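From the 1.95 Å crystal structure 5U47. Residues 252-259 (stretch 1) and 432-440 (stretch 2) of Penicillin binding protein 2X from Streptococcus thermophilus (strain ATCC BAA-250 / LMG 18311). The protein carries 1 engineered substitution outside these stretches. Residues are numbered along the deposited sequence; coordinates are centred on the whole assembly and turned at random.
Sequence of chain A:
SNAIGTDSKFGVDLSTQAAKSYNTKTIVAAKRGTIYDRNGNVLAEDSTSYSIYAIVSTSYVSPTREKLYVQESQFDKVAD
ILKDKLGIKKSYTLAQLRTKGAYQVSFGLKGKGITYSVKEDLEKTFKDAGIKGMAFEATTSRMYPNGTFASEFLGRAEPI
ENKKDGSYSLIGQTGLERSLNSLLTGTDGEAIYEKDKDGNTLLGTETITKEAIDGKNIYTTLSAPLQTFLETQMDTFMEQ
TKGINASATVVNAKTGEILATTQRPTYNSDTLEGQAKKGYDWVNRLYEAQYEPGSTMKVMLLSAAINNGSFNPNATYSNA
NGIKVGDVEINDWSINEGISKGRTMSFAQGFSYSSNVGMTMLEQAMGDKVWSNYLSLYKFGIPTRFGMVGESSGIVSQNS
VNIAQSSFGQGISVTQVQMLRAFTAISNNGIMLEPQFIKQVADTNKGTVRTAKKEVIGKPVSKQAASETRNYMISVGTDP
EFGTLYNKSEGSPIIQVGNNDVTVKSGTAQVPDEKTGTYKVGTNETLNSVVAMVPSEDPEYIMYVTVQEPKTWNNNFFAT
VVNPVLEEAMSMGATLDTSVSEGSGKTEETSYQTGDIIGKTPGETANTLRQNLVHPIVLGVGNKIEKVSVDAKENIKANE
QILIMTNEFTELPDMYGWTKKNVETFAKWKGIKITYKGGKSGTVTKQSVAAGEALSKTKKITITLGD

Stretch 1 (252-259) NAKTGEIL
Stretch 2 (432-440) MLEPQFIKQ

This contact is a short backbone pairing, a single beta bridge between Glu-257 and Gln-436, reinforced by one salt bridge, two waters and a few apolar contacts. The two segments run in the same direction: Gly-256, Glu-257 and Ile-258 lie nearest Pro-435, Gln-436 and Phe-437, with CA-CA distances of 4.6, 4.8 and 5.4 Å. Gln-436 uses both of its backbone polar groups. Its N donates to Gly-256 O at 3.0 Å, and its O accepts from Ile-258 N at 2.8 Å. Glu-257 (phi/psi -68/135) sits between these bonds, and its CA approaches Gln-436 O at 3.5 Å in a CA-H...O contact. Gln-436 is extended at -131/144.

A tight turn precedes the bridge. Gly-256 N donates to Asn-252 O (2.8 Å), and Asn-252 N donates to Glu-257 O (2.9 Å). Asn-252 is t, and its OD1 accepts from Lys-254 N at 2.8 Å. Gly-256 adopts 81/1. An ideal CB there would lie 2.9 Å from Glu-434 O, a clash, and would also jam against the preceding carbonyl.

The CA-to-CB bond of Glu-257 points away, but its m, t side chain returns at its end. Its OE2 forms a salt bridge with Lys-439 NZ at 2.9 Å. Thr-255, rotamer p, donates from OG1 to Glu-257 OE1 at 2.6 Å, which helps fix the carboxylate. Thr-255 OG1 also accepts from Glu-257 N at 3.2 Å.

Thr-255 O faces no direct donor across the contact. Water 1 donates to Thr-255 O and to Glu-434 O, both at 2.8 Å. Water 2 donates to Thr-255 O at 2.9 Å and to Gln-436 OE1 at 2.6 Å.

Leu-433 (m, t) points toward the turn, its CD1 3.5 Å from Lys-254 O. Ile-258 (m, t) points toward its partner stretch; its CD1 lies 4.3 Å from Pro-435 CB and 4.4 Å from Phe-437 CB.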

# COMPACT_ATOMS: atom_id res chain seq x y z
N ASN A 252 -7.10 8.55 6.04
CA ASN A 252 -7.28 9.55 7.09
C ASN A 252 -6.79 10.86 6.47
O ASN A 252 -5.62 11.01 6.11
CB ASN A 252 -6.46 9.19 8.34
CG ASN A 252 -6.62 10.20 9.46
OD1 ASN A 252 -6.58 11.42 9.24
ND2 ASN A 252 -6.82 9.71 10.67
N ALA A 253 -7.72 11.81 6.37
CA ALA A 253 -7.47 13.11 5.74
C ALA A 253 -6.44 13.96 6.42
O ALA A 253 -5.88 14.84 5.79
CB ALA A 253 -8.77 13.89 5.64
N LYS A 254 -6.21 13.73 7.70
CA LYS A 254 -5.28 14.53 8.48
C LYS A 254 -3.92 13.88 8.66
O LYS A 254 -2.99 14.57 9.04
CB LYS A 254 -5.85 14.80 9.88
CG LYS A 254 -7.17 15.57 9.90
CD LYS A 254 -7.67 15.68 11.33
CE LYS A 254 -9.01 16.37 11.43
NZ LYS A 254 -8.95 17.82 11.14
N THR A 255 -3.81 12.57 8.40
CA THR A 255 -2.54 11.86 8.63
C THR A 255 -1.98 11.11 7.44
O THR A 255 -0.80 10.74 7.46
CB THR A 255 -2.68 10.81 9.76
OG1 THR A 255 -3.53 9.75 9.33
CG2 THR A 255 -3.22 11.43 11.05
N GLY A 256 -2.80 10.88 6.41
CA GLY A 256 -2.34 10.12 5.25
C GLY A 256 -2.36 8.60 5.44
O GLY A 256 -1.98 7.86 4.53
N GLU A 257 -2.80 8.13 6.61
CA GLU A 257 -2.86 6.69 6.89
C GLU A 257 -3.91 6.02 6.04
O GLU A 257 -5.04 6.53 5.92
CB GLU A 257 -3.24 6.44 8.35
CG GLU A 257 -2.22 6.84 9.40
CD GLU A 257 -2.88 6.84 10.77
OE1 GLU A 257 -3.62 7.84 11.07
OE2 GLU A 257 -2.69 5.84 11.52
N ILE A 258 -3.56 4.88 5.45
CA ILE A 258 -4.50 4.08 4.65
C ILE A 258 -5.28 3.17 5.62
O ILE A 258 -4.73 2.22 6.16
CB ILE A 258 -3.77 3.29 3.56
CG1 ILE A 258 -3.12 4.28 2.57
CG2 ILE A 258 -4.72 2.34 2.85
CD1 ILE A 258 -2.11 3.66 1.62
N LEU A 259 -6.56 3.46 5.79
CA LEU A 259 -7.43 2.75 6.74
C LEU A 259 -8.10 1.53 6.14
O LEU A 259 -8.45 0.61 6.87
CB LEU A 259 -8.46 3.71 7.30
CG LEU A 259 -7.87 4.93 8.01
CD1 LEU A 259 -8.94 5.90 8.49
CD2 LEU A 259 -7.02 4.49 9.17
N MET A 432 0.47 18.70 1.59
CA MET A 432 0.48 17.35 1.05
C MET A 432 1.20 16.41 2.01
O MET A 432 2.26 16.76 2.59
CB MET A 432 1.13 17.35 -0.33
CG MET A 432 0.81 16.14 -1.16
SD MET A 432 1.15 16.41 -2.93
CE MET A 432 2.91 16.34 -2.80
N LEU A 433 0.63 15.21 2.15
CA LEU A 433 1.13 14.16 3.02
C LEU A 433 1.48 12.93 2.23
O LEU A 433 0.89 12.65 1.17
CB LEU A 433 0.05 13.77 4.04
CG LEU A 433 -0.54 14.88 4.92
CD1 LEU A 433 -1.64 14.35 5.84
CD2 LEU A 433 0.55 15.53 5.75
N GLU A 434 2.46 12.18 2.74
CA GLU A 434 2.85 10.91 2.14
C GLU A 434 1.83 9.85 2.61
O GLU A 434 1.62 9.69 3.81
CB GLU A 434 4.24 10.53 2.61
CG GLU A 434 4.80 9.22 2.07
CD GLU A 434 5.25 9.27 0.62
OE1 GLU A 434 4.91 10.20 -0.15
OE2 GLU A 434 5.96 8.32 0.24
N PRO A 435 1.21 9.11 1.67
CA PRO A 435 0.34 8.03 2.10
C PRO A 435 1.17 7.00 2.87
O PRO A 435 2.32 6.76 2.50
CB PRO A 435 -0.19 7.46 0.78
CG PRO A 435 -0.09 8.59 -0.18
CD PRO A 435 1.20 9.25 0.20
N GLN A 436 0.59 6.44 3.93
CA GLN A 436 1.26 5.46 4.80
C GLN A 436 0.39 4.26 5.03
O GLN A 436 -0.85 4.37 5.17
CB GLN A 436 1.55 6.08 6.18
CG GLN A 436 2.60 7.17 6.18
CD GLN A 436 2.82 7.79 7.55
OE1 GLN A 436 1.96 7.70 8.45
NE2 GLN A 436 3.96 8.44 7.71
N PHE A 437 1.05 3.10 5.10
CA PHE A 437 0.41 1.83 5.37
C PHE A 437 1.05 1.09 6.56
O PHE A 437 0.54 0.04 6.97
CB PHE A 437 0.33 0.92 4.11
CG PHE A 437 1.68 0.53 3.55
CD1 PHE A 437 2.39 -0.54 4.07
CD2 PHE A 437 2.24 1.26 2.50
CE1 PHE A 437 3.63 -0.88 3.56
CE2 PHE A 437 3.48 0.92 1.99
CZ PHE A 437 4.18 -0.16 2.52
N ILE A 438 2.15 1.64 7.12
CA ILE A 438 2.79 1.05 8.31
C ILE A 438 2.59 1.96 9.50
O ILE A 438 2.97 3.14 9.47
CB ILE A 438 4.32 0.88 8.16
CG1 ILE A 438 4.64 0.05 6.93
CG2 ILE A 438 4.92 0.23 9.42
CD1 ILE A 438 6.10 0.07 6.55
N LYS A 439 2.02 1.40 10.56
CA LYS A 439 1.77 2.14 11.80
C LYS A 439 2.91 1.94 12.78
O LYS A 439 3.32 2.86 13.46
CB LYS A 439 0.48 1.63 12.46
CG LYS A 439 0.04 2.34 13.75
CD LYS A 439 -0.54 3.72 13.47
CE LYS A 439 0.50 4.83 13.29
NZ LYS A 439 0.07 5.90 12.33
N GLN A 440 3.37 0.70 12.89
CA GLN A 440 4.43 0.38 13.85
C GLN A 440 5.16 -0.87 13.43
O GLN A 440 4.56 -1.79 12.91
CB GLN A 440 3.81 0.17 15.25
CG GLN A 440 4.79 -0.13 16.36
CD GLN A 440 4.10 -0.35 17.70
OE1 GLN A 440 3.79 -1.47 18.04
NE2 GLN A 440 3.84 0.74 18.46
O HOH W 1 1.70 11.04 6.25
O HOH W 2 0.43 9.35 9.71